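Local coordinates for protein fructosyl amine:oxygen oxidoreductase (Neosartorya fumigata, PDB 4WCT) that oxidises fructosyl amines (Amadori products) with oxygen by means of a bound flavin-adenine dinucleotide, and so acts as a deglycating enzyme, at residues A[101-106]-A[112-117]; A[124-129]-A[279-284]; A[157-162]-A[273-278]; A[321-326]-A[450-455]. All blocks are in the same frame, centred on the assembly; numbering follows the deposited sequence. Where two conformers were deposited one is given.

Contact 1 (A[101-106]-A[112-117]); sequences AWKTDP and FHETGF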
# COMPACT_ATOMS: atom_id res chain seq x y z
N ALA A 101 7.64 -10.63 11.90
CA ALA A 101 8.79 -9.79 11.63
C ALA A 101 8.68 -8.36 12.18
O ALA A 101 9.65 -7.83 12.67
CB ALA A 101 9.08 -9.77 10.13
N TRP A 102 7.48 -7.77 12.19
CA TRP A 102 7.27 -6.48 12.79
C TRP A 102 7.59 -6.53 14.27
O TRP A 102 7.87 -5.50 14.88
CB TRP A 102 5.81 -6.00 12.62
CG TRP A 102 5.52 -5.38 11.27
CD1 TRP A 102 4.63 -5.84 10.36
CD2 TRP A 102 6.05 -4.17 10.74
NE1 TRP A 102 4.58 -5.00 9.29
CE2 TRP A 102 5.51 -4.02 9.45
CE3 TRP A 102 7.05 -3.27 11.15
CZ2 TRP A 102 5.85 -2.94 8.61
CZ3 TRP A 102 7.35 -2.19 10.34
CH2 TRP A 102 6.74 -2.05 9.08
N LYS A 103 7.44 -7.72 14.88
CA LYS A 103 7.65 -7.84 16.30
C LYS A 103 9.09 -8.21 16.62
O LYS A 103 9.45 -8.28 17.82
CB LYS A 103 6.69 -8.89 16.88
CG LYS A 103 5.25 -8.40 16.88
CD LYS A 103 4.33 -9.31 17.69
CE LYS A 103 4.17 -10.70 17.08
NZ LYS A 103 3.03 -11.48 17.68
N THR A 104 9.90 -8.52 15.61
CA THR A 104 11.20 -9.16 15.87
C THR A 104 12.39 -8.53 15.11
O THR A 104 13.50 -8.43 15.64
CB THR A 104 11.13 -10.68 15.60
OG1 THR A 104 10.38 -11.30 16.64
CG2 THR A 104 12.52 -11.31 15.59
N ASP A 105 12.21 -8.25 13.83
CA ASP A 105 13.35 -7.84 12.99
C ASP A 105 13.84 -6.47 13.42
O ASP A 105 13.07 -5.49 13.38
CB ASP A 105 12.91 -7.80 11.52
CG ASP A 105 14.04 -7.53 10.54
OD1 ASP A 105 15.01 -6.79 10.86
OD2 ASP A 105 13.87 -8.00 9.37
N PRO A 106 15.14 -6.33 13.78
CA PRO A 106 15.61 -5.05 14.31
C PRO A 106 15.42 -3.84 13.37
O PRO A 106 15.26 -2.72 13.84
CB PRO A 106 17.12 -5.30 14.53
CG PRO A 106 17.17 -6.75 14.82
CD PRO A 106 16.15 -7.39 13.95
N PHE A 112 6.53 -0.66 14.61
CA PHE A 112 5.21 -1.29 14.74
C PHE A 112 4.60 -1.03 16.08
O PHE A 112 5.29 -1.11 17.10
CB PHE A 112 5.29 -2.80 14.53
CG PHE A 112 4.01 -3.54 14.78
CD1 PHE A 112 2.81 -3.18 14.17
CD2 PHE A 112 4.02 -4.69 15.57
CE1 PHE A 112 1.63 -3.89 14.44
CE2 PHE A 112 2.86 -5.44 15.79
CZ PHE A 112 1.67 -5.06 15.19
N HIS A 113 3.35 -0.55 16.07
CA HIS A 113 2.62 -0.21 17.28
C HIS A 113 1.36 -1.04 17.40
O HIS A 113 0.40 -0.84 16.64
CB HIS A 113 2.29 1.28 17.26
CG HIS A 113 3.50 2.14 17.14
ND1 HIS A 113 4.33 2.37 18.22
CD2 HIS A 113 4.22 2.49 16.05
CE1 HIS A 113 5.39 3.05 17.81
NE2 HIS A 113 5.33 3.15 16.49
N GLU A 114 1.40 -2.08 18.26
CA GLU A 114 0.36 -3.10 18.27
C GLU A 114 -0.81 -2.61 19.12
O GLU A 114 -1.09 -3.13 20.20
CB GLU A 114 0.89 -4.47 18.75
CG GLU A 114 -0.09 -5.63 18.53
CD GLU A 114 0.52 -6.99 18.84
OE1 GLU A 114 1.70 -7.01 19.25
OE2 GLU A 114 -0.18 -8.01 18.75
N THR A 115 -1.50 -1.60 18.59
CA THR A 115 -2.53 -0.91 19.35
C THR A 115 -3.95 -1.47 19.12
O THR A 115 -4.91 -1.01 19.77
CB THR A 115 -2.54 0.57 19.01
OG1 THR A 115 -2.79 0.73 17.62
CG2 THR A 115 -1.26 1.26 19.37
N GLY A 116 -4.09 -2.32 18.11
CA GLY A 116 -5.38 -2.91 17.78
C GLY A 116 -6.03 -2.23 16.60
O GLY A 116 -5.50 -1.25 16.06
N PHE A 117 -7.20 -2.74 16.20
CA PHE A 117 -7.84 -2.33 14.95
C PHE A 117 -9.33 -2.51 15.09
O PHE A 117 -9.80 -3.56 15.54
CB PHE A 117 -7.30 -3.21 13.81
CG PHE A 117 -7.99 -3.04 12.48
CD1 PHE A 117 -7.89 -1.87 11.75
CD2 PHE A 117 -8.79 -4.06 11.97
CE1 PHE A 117 -8.45 -1.76 10.48
CE2 PHE A 117 -9.36 -3.94 10.71
CZ PHE A 117 -9.18 -2.79 9.96
O HOH W 1 0.60 -10.30 17.99
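With CG of Phe112 anti to the backbone N (chi1 174°) and CG of Trp102 anti to its carbonyl carbon (chi1 -82°), two aromatic side chains are sent into the same space between the end of helix 86-102 and the short strand 112-113. They do not stack. The five-membered ring of Trp102 and the phenyl ring of Phe112 have centroids 5.4 Å apart and planes inclined at 37°, and much of the touching is left to the methylenes. Trp102 CB approaches Phe112 CD2 to 3.7 Å, while Phe112 CB comes within 3.8 Å of Trp102 CE3. Lys103 lies alongside Phe112, pointing the same way, and Lys103 CG reaches the ring edge at Phe112 CE2, 4.0 Å away. The backbone N of Glu114 sits 4.2 Å above the centre of one face of the Phe112 ring; an inverse gamma turn centred on Glu114 brings this amide over the ring.

Beyond the ring, the two polar ends are joined through water. Lys103 NZ donates to a water molecule at 2.7 Å, and the same water donates to Glu114 OE2 at 2.5 Å; OE2 also accepts from the backbone N of Gly175. On the inner side, Trp102 NE1 is hydrogen-bonded to Met391 O, which helps to hold the indole in place in the neighbourhood of the FAD. Apolar packing on the buried side thus gives way to a hydrated charge pair at the outer end. Because Lys103 NZ and Glu114 OE2 remain 4.8 Å apart, their attraction is probably softened by the intervening water.

Contact 2 (A[124-129]-A[279-284]); sequences PALIDH and FNIAKG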
# COMPACT_ATOMS: atom_id res chain seq x y z
N PRO A 124 -26.97 -1.37 8.16
CA PRO A 124 -27.04 -2.80 8.36
C PRO A 124 -26.33 -3.60 7.28
O PRO A 124 -25.68 -4.60 7.60
CB PRO A 124 -28.56 -3.08 8.36
CG PRO A 124 -29.17 -1.80 8.82
CD PRO A 124 -28.27 -0.69 8.34
N ALA A 125 -26.41 -3.17 6.03
CA ALA A 125 -25.74 -3.88 4.96
C ALA A 125 -24.22 -3.87 5.14
O ALA A 125 -23.57 -4.87 4.86
CB ALA A 125 -26.11 -3.31 3.61
N LEU A 126 -23.65 -2.72 5.51
CA LEU A 126 -22.21 -2.65 5.68
C LEU A 126 -21.81 -3.54 6.87
O LEU A 126 -20.78 -4.22 6.83
CB LEU A 126 -21.78 -1.20 5.96
CG LEU A 126 -21.85 -0.24 4.77
CD1 LEU A 126 -21.74 1.21 5.20
CD2 LEU A 126 -20.83 -0.58 3.69
N ILE A 127 -22.55 -3.41 7.96
CA ILE A 127 -22.29 -4.19 9.19
C ILE A 127 -22.37 -5.71 8.93
O ILE A 127 -21.49 -6.43 9.34
CB ILE A 127 -23.23 -3.77 10.33
CG1 ILE A 127 -22.94 -2.32 10.71
CG2 ILE A 127 -23.03 -4.60 11.59
CD1 ILE A 127 -24.11 -1.65 11.37
N ASP A 128 -23.33 -6.14 8.11
CA ASP A 128 -23.50 -7.56 7.70
C ASP A 128 -22.32 -8.04 6.86
O ASP A 128 -21.85 -9.16 6.99
CB ASP A 128 -24.76 -7.71 6.84
CG ASP A 128 -26.03 -7.83 7.66
OD1 ASP A 128 -26.03 -7.46 8.85
OD2 ASP A 128 -27.07 -8.23 7.07
N HIS A 129 -21.86 -7.18 5.98
CA HIS A 129 -20.71 -7.48 5.16
C HIS A 129 -19.48 -7.75 6.02
O HIS A 129 -18.69 -8.68 5.78
CB HIS A 129 -20.48 -6.34 4.20
CG HIS A 129 -19.25 -6.50 3.36
ND1 HIS A 129 -19.17 -7.44 2.36
CD2 HIS A 129 -18.08 -5.83 3.36
CE1 HIS A 129 -18.00 -7.32 1.75
NE2 HIS A 129 -17.30 -6.38 2.36
N PHE A 279 -11.55 2.30 11.79
CA PHE A 279 -11.89 2.21 10.37
C PHE A 279 -13.38 1.93 10.20
O PHE A 279 -13.89 0.95 10.72
CB PHE A 279 -11.06 1.07 9.76
CG PHE A 279 -11.33 0.81 8.29
CD1 PHE A 279 -11.58 1.84 7.41
CD2 PHE A 279 -11.23 -0.47 7.81
CE1 PHE A 279 -11.66 1.60 6.03
CE2 PHE A 279 -11.33 -0.74 6.44
CZ PHE A 279 -11.51 0.31 5.56
N ASN A 280 -14.07 2.81 9.48
CA ASN A 280 -15.40 2.55 8.96
C ASN A 280 -15.28 2.35 7.45
O ASN A 280 -14.77 3.22 6.72
CB ASN A 280 -16.34 3.72 9.29
CG ASN A 280 -17.70 3.58 8.66
OD1 ASN A 280 -17.83 3.12 7.53
ND2 ASN A 280 -18.71 4.10 9.31
N ILE A 281 -15.66 1.16 7.00
CA ILE A 281 -15.38 0.72 5.63
C ILE A 281 -16.06 1.56 4.56
O ILE A 281 -15.74 1.43 3.38
CB ILE A 281 -15.73 -0.76 5.41
CG1 ILE A 281 -17.25 -0.97 5.53
CG2 ILE A 281 -14.94 -1.64 6.37
CD1 ILE A 281 -17.67 -2.36 5.05
N ALA A 282 -16.98 2.43 4.93
CA ALA A 282 -17.60 3.32 3.95
C ALA A 282 -17.45 4.78 4.32
O ALA A 282 -18.16 5.62 3.76
CB ALA A 282 -19.07 2.97 3.74
N LYS A 283 -16.54 5.10 5.25
CA LYS A 283 -16.30 6.50 5.62
C LYS A 283 -14.82 6.84 5.69
O LYS A 283 -14.37 7.79 5.06
CB LYS A 283 -16.98 6.90 6.92
CG LYS A 283 -18.49 7.01 6.77
CD LYS A 283 -19.09 7.81 7.92
CE LYS A 283 -20.60 7.90 7.81
NZ LYS A 283 -20.95 8.98 6.88
N GLY A 284 -14.06 6.04 6.39
CA GLY A 284 -12.60 6.30 6.43
C GLY A 284 -11.94 5.73 7.66
O GLY A 284 -12.55 5.00 8.43
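Next to Ile281 and Ala282, which meet Leu126 across the contact, the backbone O of Asn280 is gripped by two amides: Gly284 N at 2.9 Å and Lys283 N at 3.0 Å. The pair opposite Asn280 makes a classic beta bulge. The side chain of Asn280 tightens the turn further, since Asn280 OD1 accepts from Ala282 N at 2.8 Å in the carbonyl plane, forming an Asx turn.

The turn held in this way offers two apolar groups to helix 124-135. Leu126 straddles them with its two methyls. Leu126 CD1 presses on Ala282 CB at 3.5 Å, and Leu126 CD2 meets Ile281 CD1 at 3.9 Å, the two side chains running antiparallel past one another. The same Ile281 CD1 lies at the edge of the His129 ring, 3.9 Å from His129 CD2, one helical turn on from Leu126. Ile281 CG1 stands between its backbone N and carbonyl carbon (chi1 66°), and from there CD1 reaches both helix residues. His129 also meets Phe435 edge-to-face.

No hydrogen bond spans the two segments. Polar groups shape the turn internally, and between these two segments the contact rests on dispersion and burial of methyl groups and a ring edge.

Contact 3 (A[157-162]-A[273-278]); sequences PGVLTG and RNLPVL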
# COMPACT_ATOMS: atom_id res chain seq x y z
N PRO A 157 -10.12 9.32 27.27
CA PRO A 157 -11.10 10.40 27.28
C PRO A 157 -10.60 11.62 26.52
O PRO A 157 -9.42 11.97 26.61
CB PRO A 157 -11.28 10.73 28.75
CG PRO A 157 -10.40 9.86 29.52
CD PRO A 157 -9.78 8.83 28.62
N GLY A 158 -11.51 12.25 25.80
CA GLY A 158 -11.14 13.42 25.01
C GLY A 158 -10.84 13.12 23.56
O GLY A 158 -10.71 14.05 22.77
N VAL A 159 -10.55 11.86 23.23
CA VAL A 159 -10.17 11.52 21.86
C VAL A 159 -11.42 11.31 20.98
O VAL A 159 -11.71 12.09 20.10
CB VAL A 159 -9.29 10.27 21.85
CG1 VAL A 159 -8.94 9.85 20.43
CG2 VAL A 159 -8.04 10.53 22.68
N LEU A 160 -12.23 10.31 21.33
CA LEU A 160 -13.47 10.05 20.59
C LEU A 160 -14.61 10.71 21.35
O LEU A 160 -14.84 10.41 22.53
CB LEU A 160 -13.73 8.56 20.45
CG LEU A 160 -12.66 7.76 19.69
CD1 LEU A 160 -13.03 6.29 19.63
CD2 LEU A 160 -12.42 8.29 18.30
N THR A 161 -15.30 11.62 20.69
CA THR A 161 -16.30 12.45 21.33
C THR A 161 -17.64 12.37 20.60
O THR A 161 -18.62 13.01 21.00
CB THR A 161 -15.84 13.91 21.36
OG1 THR A 161 -15.64 14.37 20.02
CG2 THR A 161 -14.53 14.05 22.13
N GLY A 162 -17.67 11.70 19.46
CA GLY A 162 -18.87 11.72 18.61
C GLY A 162 -19.97 10.78 19.02
O GLY A 162 -19.88 10.03 20.00
N ARG A 273 -2.72 8.83 22.34
CA ARG A 273 -1.58 7.93 22.37
C ARG A 273 -2.02 6.49 22.50
O ARG A 273 -3.00 6.16 23.19
CB ARG A 273 -0.67 8.26 23.55
CG ARG A 273 0.14 9.52 23.38
CD ARG A 273 0.73 9.92 24.73
NE ARG A 273 1.58 11.09 24.64
CZ ARG A 273 2.13 11.70 25.69
NH1 ARG A 273 1.87 11.26 26.91
NH2 ARG A 273 2.89 12.77 25.51
N ASN A 274 -1.32 5.60 21.79
CA ASN A 274 -1.59 4.18 21.86
C ASN A 274 -2.98 3.80 21.35
O ASN A 274 -3.63 2.89 21.88
CB ASN A 274 -1.45 3.69 23.31
CG ASN A 274 -0.99 2.25 23.39
OD1 ASN A 274 -0.27 1.77 22.52
ND2 ASN A 274 -1.41 1.55 24.43
N LEU A 275 -3.41 4.44 20.26
CA LEU A 275 -4.77 4.34 19.80
C LEU A 275 -4.95 3.16 18.84
O LEU A 275 -4.17 3.02 17.90
CB LEU A 275 -5.16 5.63 19.07
CG LEU A 275 -5.10 6.94 19.86
CD1 LEU A 275 -5.60 8.10 19.02
CD2 LEU A 275 -5.88 6.85 21.18
N PRO A 276 -5.99 2.35 19.05
CA PRO A 276 -6.30 1.42 17.98
C PRO A 276 -6.67 2.18 16.70
O PRO A 276 -7.21 3.29 16.77
CB PRO A 276 -7.50 0.65 18.50
CG PRO A 276 -8.14 1.57 19.47
CD PRO A 276 -7.02 2.34 20.10
N VAL A 277 -6.42 1.56 15.56
CA VAL A 277 -6.90 2.14 14.29
C VAL A 277 -8.41 2.11 14.32
O VAL A 277 -8.99 1.08 14.67
CB VAL A 277 -6.37 1.31 13.11
CG1 VAL A 277 -6.91 1.83 11.78
CG2 VAL A 277 -4.84 1.31 13.11
N LEU A 278 -9.06 3.21 13.95
CA LEU A 278 -10.51 3.19 13.80
C LEU A 278 -10.86 3.31 12.32
O LEU A 278 -10.57 4.35 11.71
CB LEU A 278 -11.13 4.36 14.56
CG LEU A 278 -12.62 4.59 14.36
CD1 LEU A 278 -13.46 3.45 14.96
CD2 LEU A 278 -13.02 5.90 15.01
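Val159 and Leu160, the residues that meet Leu275 and Leu278, follow an exposed bend at Pro157 and Gly158. Gly158 has a positive phi of 96°, and past it the chain turns from the surface into the protein. Pro157 O accepts a hydrogen bond from Gln271 NE2, tying this bend to the chain just ahead of residues 273-278.

Val159 is the first to enter the buried part. With CG1 anti to the backbone N (chi1 177°), that branch is the one which meets the opposite segment: Val159 CG1 and Leu275 CD1 reach toward each other, tip to tip, at 4.0 Å. Leu160 follows with its own partner. Leu160 CD2 touches Leu278 CD2 at 4.1 Å, the two side chains crossing obliquely. Two separate methyl contacts therefore join backbones that stay well apart, with the CA atoms of Val159 and Leu275 separated by 9.2 Å and those of Leu160 and Leu278 by 10.1 Å. Phe286 of strand 284-287 packs against Leu160, Leu275 and Leu278 alike.

At Thr161 the chain turns to other partners: Thr161 and Gly162 form backbone hydrogen bonds with Thr343 at the end of helix 330-343. All four touching residues are buried and no polar bond links the segments. The arrangement is a small hydrophobic core between a long connecting loop, running from helix 148-152 to strand 168-172, and the residues leading into and beginning strand 277-280. That strand belongs to the large mixed sheet which, as in relatives among the FAD-dependent oxidoreductases, accompanies the six-stranded sheet that probably forms the Rossmann-type FAD-binding part.

Contact 4 (A[321-326]-A[450-455]); sequences VPFAKH and DQWTKI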
# COMPACT_ATOMS: atom_id res chain seq x y z
N VAL A 321 -3.21 6.60 -15.56
CA VAL A 321 -1.83 7.07 -15.43
C VAL A 321 -1.70 7.92 -14.18
O VAL A 321 -2.28 9.00 -14.10
CB VAL A 321 -1.40 7.92 -16.64
CG1 VAL A 321 0.07 8.29 -16.49
CG2 VAL A 321 -1.64 7.10 -17.91
N PRO A 322 -0.81 7.54 -13.28
CA PRO A 322 -0.60 8.38 -12.09
C PRO A 322 -0.02 9.73 -12.39
O PRO A 322 0.73 9.89 -13.36
CB PRO A 322 0.39 7.56 -11.24
CG PRO A 322 0.25 6.16 -11.72
CD PRO A 322 -0.09 6.26 -13.19
N PHE A 323 -0.28 10.66 -11.48
CA PHE A 323 0.44 11.91 -11.37
C PHE A 323 0.52 12.28 -9.89
O PHE A 323 -0.33 11.87 -9.09
CB PHE A 323 -0.28 13.02 -12.13
CG PHE A 323 -1.65 13.33 -11.61
CD1 PHE A 323 -2.76 12.64 -12.05
CD2 PHE A 323 -1.83 14.33 -10.70
CE1 PHE A 323 -4.03 12.99 -11.62
CE2 PHE A 323 -3.08 14.66 -10.23
CZ PHE A 323 -4.19 13.95 -10.65
N ALA A 324 1.51 13.09 -9.53
CA ALA A 324 1.70 13.45 -8.11
C ALA A 324 1.01 14.76 -7.78
O ALA A 324 0.96 15.69 -8.62
CB ALA A 324 3.19 13.56 -7.83
N LYS A 325 0.42 14.85 -6.57
CA LYS A 325 -0.14 16.11 -6.11
C LYS A 325 -0.27 16.11 -4.59
O LYS A 325 -0.82 15.15 -4.01
CB LYS A 325 -1.52 16.35 -6.73
CG LYS A 325 -1.99 17.79 -6.63
CD LYS A 325 -3.04 18.10 -7.68
CE LYS A 325 -3.60 19.49 -7.49
NZ LYS A 325 -2.81 20.54 -8.16
N HIS A 326 0.26 17.18 -3.98
CA HIS A 326 0.12 17.45 -2.56
C HIS A 326 -1.10 18.31 -2.23
O HIS A 326 -1.00 19.36 -1.60
CB HIS A 326 1.38 18.07 -2.02
CG HIS A 326 2.49 17.09 -1.84
ND1 HIS A 326 3.61 17.37 -1.08
CD2 HIS A 326 2.53 15.75 -2.09
CE1 HIS A 326 4.34 16.27 -0.98
NE2 HIS A 326 3.74 15.30 -1.65
N ASP A 450 -10.02 23.77 -10.23
CA ASP A 450 -10.27 24.59 -9.07
C ASP A 450 -10.98 23.81 -7.96
O ASP A 450 -11.42 24.38 -6.97
CB ASP A 450 -11.12 25.81 -9.44
CG ASP A 450 -12.45 25.44 -10.02
OD1 ASP A 450 -12.73 24.24 -10.24
OD2 ASP A 450 -13.16 26.37 -10.44
N GLN A 451 -10.98 22.48 -8.08
CA GLN A 451 -11.75 21.59 -7.23
C GLN A 451 -10.83 20.86 -6.23
O GLN A 451 -11.20 19.79 -5.75
CB GLN A 451 -12.44 20.55 -8.12
CG GLN A 451 -13.29 19.51 -7.41
CD GLN A 451 -14.47 20.10 -6.69
OE1 GLN A 451 -14.84 21.26 -6.93
NE2 GLN A 451 -15.04 19.34 -5.74
N TRP A 452 -9.65 21.41 -5.95
CA TRP A 452 -8.68 20.78 -5.04
C TRP A 452 -8.50 21.64 -3.79
O TRP A 452 -8.74 22.85 -3.81
CB TRP A 452 -7.34 20.62 -5.76
CG TRP A 452 -7.37 19.68 -6.88
CD1 TRP A 452 -7.82 19.92 -8.15
CD2 TRP A 452 -6.93 18.32 -6.87
NE1 TRP A 452 -7.63 18.82 -8.93
CE2 TRP A 452 -7.08 17.82 -8.18
CE3 TRP A 452 -6.29 17.52 -5.92
CZ2 TRP A 452 -6.67 16.53 -8.53
CZ3 TRP A 452 -5.88 16.27 -6.28
CH2 TRP A 452 -6.07 15.78 -7.57
N THR A 453 -8.02 21.03 -2.71
CA THR A 453 -7.55 21.78 -1.57
C THR A 453 -6.43 22.74 -2.01
O THR A 453 -5.80 22.56 -3.07
CB THR A 453 -7.06 20.86 -0.42
OG1 THR A 453 -6.05 19.96 -0.90
CG2 THR A 453 -8.22 20.03 0.14
N LYS A 454 -6.24 23.77 -1.19
CA LYS A 454 -5.31 24.86 -1.48
C LYS A 454 -4.42 25.10 -0.27
O LYS A 454 -4.02 26.23 0.02
CB LYS A 454 -6.10 26.11 -1.93
CG LYS A 454 -6.77 25.87 -3.28
CD LYS A 454 -7.98 26.79 -3.51
CE LYS A 454 -8.73 26.38 -4.79
NZ LYS A 454 -9.79 25.34 -4.56
N ILE A 455 -3.93 24.00 0.28
CA ILE A 455 -3.07 24.07 1.44
C ILE A 455 -1.75 24.70 1.04
O ILE A 455 -1.14 24.28 0.07
CB ILE A 455 -2.83 22.66 2.04
CG1 ILE A 455 -4.17 22.05 2.49
CG2 ILE A 455 -1.89 22.75 3.25
CD1 ILE A 455 -4.14 20.54 2.57
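Lys325 lays its aliphatic chain flat over one face of the Trp452 indole, and this is where the contact is tight. Lys325 CD stands 3.6 Å from the centroid of the six-membered ring of Trp452, 10° off the normal, a CH-pi contact, and Lys325 CE approaches Trp452 CD2 to 3.6 Å as well. The lysine runs extended from CB to CE before bending at its last torsion (chi4 86°). That bend carries Lys325 NZ over the five-membered ring of Trp452, 4.9 Å from its centroid, in a cation-pi arrangement. The indole thus receives CD over the six-membered ring, CE near the ring junction and, at longer range, the ammonium group over the five-membered ring.

Toward Phe323 the packing is slacker. The phenyl edge at Phe323 CZ reaches Trp452 CH2 at 4.0 Å. On the solvent side the exposed Lys454 takes no part in the contact; Lys454 NZ folds back onto its own segment, donating to Trp452 O at 2.8 Å and to Asp450 O at 3.1 Å, the latter from above the carbonyl plane.

Both segments are irregular chain laid against regular elements. Phe323 and Lys325 run beside strand 352-362, with Phe323 packed on Ile357 and edge-to-face with Phe444. The segment 450-455, close to the C-terminus, lies against the start of helix 330-343, where Gln451 and Lys454 touch Leu330.

Contacts 1, 2 and 3 form one connected region, whereas contact 4 stands apart. Contacts 2 and 3, their centres 19 Å apart, both use strand 277-280 of the large mixed sheet. Contact 1 joins that strand from the three-stranded sheet, where Gly116 O is hydrogen-bonded to Val277 N and Phe117 packs on Phe279. Along the chain, contact 1 closes first; contact 2 then opens, encloses contact 3 and closes before contact 4 begins. Contacts 1 and 4, 33 Å between centres, lie on opposite sides of the chain's centre. Contact 4 packs loops beside other strands of the same large sheet, so local and distant pairings alike gather around it.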